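Local coordinates for computationally designed four-helix bundle protein (Synthetic construct, PDB 3U3B), which is of unknown function but is a hyperthermostable four-helix bundle with a computationally redesigned hydrophobic core, at residues Asp13-Leu18 / Arg99-Lys104. Numbering follows the deposited sequence. Where two conformers were deposited one is given.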
ATOM      1  N   ASP A  13       6.885  -6.938  10.248  1.00 27.31           N
ATOM      2  CA  ASP A  13       7.857  -7.287   9.221  1.00 29.78           C
ATOM      3  C   ASP A  13       7.144  -7.733   7.933  1.00 27.64           C
ATOM      4  O   ASP A  13       7.610  -7.454   6.824  1.00 30.38           O
ATOM      5  CB  ASP A  13       8.786  -8.387   9.702  1.00 37.11           C
ATOM      6  CG  ASP A  13       9.864  -7.879  10.653  1.00 46.61           C
ATOM      7  OD1 ASP A  13      10.011  -6.647  10.813  1.00 50.83           O
ATOM      8  OD2 ASP A  13      10.582  -8.722  11.233  1.00 50.80           O
ATOM      9  N   GLU A  14       6.018  -8.409   8.083  1.00 26.59           N
ATOM     10  CA  GLU A  14       5.226  -8.853   6.946  1.00 28.79           C
ATOM     11  C   GLU A  14       4.648  -7.652   6.208  1.00 23.45           C
ATOM     12  O   GLU A  14       4.628  -7.617   4.965  1.00 21.80           O
ATOM     13  CB  GLU A  14       4.129  -9.779   7.446  1.00 41.62           C
ATOM     14  CG  GLU A  14       3.161 -10.292   6.413  1.00 56.63           C
ATOM     15  CD  GLU A  14       2.037 -11.070   7.064  1.00 70.63           C
ATOM     16  OE1 GLU A  14       1.808 -10.856   8.271  1.00 72.92           O
ATOM     17  OE2 GLU A  14       1.389 -11.894   6.388  1.00 78.47           O
ATOM     18  N   LEU A  15       4.209  -6.653   6.971  1.00 21.82           N
ATOM     19  CA  LEU A  15       3.634  -5.449   6.396  1.00 23.94           C
ATOM     20  C   LEU A  15       4.698  -4.640   5.658  1.00 26.14           C
ATOM     21  O   LEU A  15       4.438  -4.085   4.575  1.00 25.31           O
ATOM     22  CB  LEU A  15       2.969  -4.592   7.458  1.00 22.32           C
ATOM     23  CG  LEU A  15       1.602  -5.077   7.945  1.00 23.78           C
ATOM     24  CD1 LEU A  15       1.157  -4.302   9.213  1.00 24.62           C
ATOM     25  CD2 LEU A  15       0.551  -5.005   6.843  1.00 24.27           C
ATOM     26  N   LYS A  16       5.895  -4.574   6.240  1.00 29.14           N
ATOM     27  CA  LYS A  16       7.030  -3.909   5.589  1.00 28.31           C
ATOM     28  C   LYS A  16       7.464  -4.594   4.291  1.00 24.11           C
ATOM     29  O   LYS A  16       7.864  -3.916   3.331  1.00 25.38           O
ATOM     30  CB  LYS A  16       8.222  -3.831   6.545  1.00 34.03           C
ATOM     31  CG  LYS A  16       7.997  -2.923   7.716  1.00 36.90           C
ATOM     32  CD  LYS A  16       9.191  -2.978   8.660  1.00 45.80           C
ATOM     33  CE  LYS A  16       8.984  -2.098   9.888  1.00 52.69           C
ATOM     34  NZ  LYS A  16      10.213  -2.021  10.754  1.00 61.90           N
ATOM     35  N   GLU A  17       7.405  -5.924   4.250  0.57 23.56           N
ATOM     36  CA  GLU A  17       7.710  -6.659   3.017  0.57 27.93           C
ATOM     37  C   GLU A  17       6.667  -6.366   1.924  0.57 23.84           C
ATOM     38  O   GLU A  17       7.018  -6.157   0.748  0.57 26.98           O
ATOM     39  CB  GLU A  17       7.818  -8.167   3.284  0.57 30.53           C
ATOM     40  CG  GLU A  17       9.223  -8.636   3.686  0.57 49.42           C
ATOM     41  CD  GLU A  17       9.302 -10.116   4.054  0.57 59.71           C
ATOM     42  OE1 GLU A  17       8.270 -10.686   4.476  0.57 60.95           O
ATOM     43  OE2 GLU A  17      10.406 -10.705   3.920  0.57 65.23           O
ATOM     44  N   LEU A  18       5.394  -6.342   2.302  1.00 24.13           N
ATOM     45  CA  LEU A  18       4.335  -6.000   1.359  1.00 23.83           C
ATOM     46  C   LEU A  18       4.502  -4.572   0.829  1.00 22.25           C
ATOM     47  O   LEU A  18       4.312  -4.345  -0.362  1.00 22.48           O
ATOM     48  CB  LEU A  18       2.954  -6.179   2.009  1.00 23.97           C
ATOM     49  CG  LEU A  18       2.609  -7.614   2.377  1.00 28.84           C
ATOM     50  CD1 LEU A  18       1.390  -7.644   3.266  1.00 28.02           C
ATOM     51  CD2 LEU A  18       2.373  -8.449   1.114  1.00 32.07           C
ATOM     52  N   ARG A  99       5.706   5.478   7.554  1.00 29.98           N
ATOM     53  CA  ARG A  99       6.011   6.222   8.777  1.00 31.81           C
ATOM     54  C   ARG A  99       5.079   5.786   9.910  1.00 36.42           C
ATOM     55  O   ARG A  99       5.524   5.542  11.044  1.00 40.41           O
ATOM     56  CB  ARG A  99       5.869   7.732   8.581  1.00 30.00           C
ATOM     57  CG  ARG A  99       6.898   8.340   7.621  1.00 28.57           C
ATOM     58  CD  ARG A  99       8.310   8.128   8.095  1.00 29.31           C
ATOM     59  NE  ARG A  99       9.285   8.926   7.323  1.00 28.95           N
ATOM     60  CZ  ARG A  99      10.550   9.120   7.691  1.00 30.81           C
ATOM     61  NH1 ARG A  99      11.003   8.586   8.821  1.00 33.02           N
ATOM     62  NH2 ARG A  99      11.371   9.860   6.955  1.00 30.53           N
ATOM     63  N   GLU A 100       3.788   5.742   9.605  1.00 39.84           N
ATOM     64  CA  GLU A 100       2.769   5.453  10.616  1.00 44.43           C
ATOM     65  C   GLU A 100       3.013   4.072  11.193  1.00 43.88           C
ATOM     66  O   GLU A 100       2.831   3.830  12.389  1.00 48.11           O
ATOM     67  CB  GLU A 100       1.369   5.544  10.002  1.00 50.79           C
ATOM     68  CG  GLU A 100       0.249   5.504  11.020  1.00 63.05           C
ATOM     69  CD  GLU A 100       0.293   6.685  11.970  1.00 73.17           C
ATOM     70  OE1 GLU A 100       0.601   7.807  11.508  1.00 71.21           O
ATOM     71  OE2 GLU A 100       0.029   6.486  13.178  1.00 81.35           O
ATOM     72  N   LEU A 101       3.442   3.162  10.334  1.00 38.15           N
ATOM     73  CA  LEU A 101       3.724   1.810  10.745  1.00 40.32           C
ATOM     74  C   LEU A 101       4.941   1.782  11.647  1.00 40.81           C
ATOM     75  O   LEU A 101       4.960   1.078  12.654  1.00 41.07           O
ATOM     76  CB  LEU A 101       3.957   0.943   9.515  1.00 43.93           C
ATOM     77  CG  LEU A 101       4.089  -0.537   9.826  1.00 52.78           C
ATOM     78  CD1 LEU A 101       2.789  -1.064  10.465  1.00 57.20           C
ATOM     79  CD2 LEU A 101       4.430  -1.296   8.566  1.00 55.25           C
ATOM     80  N   ASP A 102       5.955   2.558  11.292  1.00 41.82           N
ATOM     81  CA  ASP A 102       7.204   2.604  12.058  1.00 45.64           C
ATOM     82  C   ASP A 102       6.935   2.874  13.531  1.00 52.69           C
ATOM     83  O   ASP A 102       7.723   2.493  14.405  1.00 56.00           O
ATOM     84  CB  ASP A 102       8.129   3.691  11.496  1.00 48.69           C
ATOM     85  CG  ASP A 102       8.742   3.307  10.158  1.00 58.54           C
ATOM     86  OD1 ASP A 102       8.400   2.225   9.626  1.00 65.40           O
ATOM     87  OD2 ASP A 102       9.561   4.098   9.630  1.00 62.20           O
ATOM     88  N   LYS A 103       5.818   3.537  13.794  1.00 57.44           N
ATOM     89  CA  LYS A 103       5.411   3.856  15.153  1.00 65.80           C
ATOM     90  C   LYS A 103       4.844   2.659  15.920  1.00 64.19           C
ATOM     91  O   LYS A 103       4.466   2.800  17.091  1.00 68.42           O
ATOM     92  CB  LYS A 103       4.360   4.960  15.115  1.00 67.82           C
ATOM     93  CG  LYS A 103       4.869   6.275  14.587  1.00 66.59           C
ATOM     94  CD  LYS A 103       3.742   7.279  14.574  1.00 70.73           C
ATOM     95  CE  LYS A 103       4.211   8.651  14.144  1.00 76.39           C
ATOM     96  NZ  LYS A 103       3.061   9.598  14.060  1.00 82.97           N
ATOM     97  N   LYS A 104       4.793   1.490  15.278  1.00 56.85           N
ATOM     98  CA  LYS A 104       4.275   0.279  15.922  1.00 68.54           C
ATOM     99  C   LYS A 104       5.388  -0.551  16.565  1.00 82.76           C
ATOM    100  O   LYS A 104       5.130  -1.394  17.431  1.00 95.47           O
ATOM    101  CB  LYS A 104       3.488  -0.571  14.923  1.00 56.45           C
ATOM    102  CG  LYS A 104       2.209   0.084  14.421  1.00 59.59           C
ATOM    103  CD  LYS A 104       1.422   0.630  15.593  1.00 68.69           C
ATOM    104  CE  LYS A 104       0.206   1.411  15.166  1.00 74.97           C
ATOM    105  NZ  LYS A 104      -0.569   1.824  16.386  1.00 84.61           N
TER
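The carboxylate of Asp102 is the one flat group in this contact, and the extended chain of Lys16 approaches beyond its OD1 end, displaced to one side of the carboxylate plane. Lys16 CE stops 4.4 Å from Asp102 OD1, and the ammonium NZ stays 4.8 Å from that same oxygen. This is too far for a salt bridge, so the opposite charges probably attract each other only weakly at the exposed margin of the contact. No ring or amide takes part; the rest is aliphatic.

Leu101 carries the contact. Its CG stands anti to the backbone N (chi1 -173°), which carries it on toward helix 3-30, and chi2 (62°) then sets the two methyls. The branches divide the work: CD1 meets Leu15 CD1 at 3.8 Å, methyl against methyl, whereas CD2 reaches two consecutive residues, 3.8 Å from Leu15 CB and 4.0 Å from Lys16 CG. The lysine thus gives its CG methylene to the apolar patch while the rest of the chain, extended, leads away from Leu101 toward Asp102. Leu15 and Leu101 are both buried, and Leu15 also packs on Ile52 of helix 36-56, linking this patch to a third helix.

With no hydrogen bond crossing between the segments and only 158 Å² buried, the helices touch lightly here; the closest CA atoms, those of Lys16 and Leu101, are 8.4 Å apart. Helix 3-30 and the last turn of helix 84-102 run antiparallel, a leucine pair inside and a lysine-aspartate fringe outside, as first and fourth helices pack in an up-down-up-down four-helix bundle, the fold also found in Hpt domains.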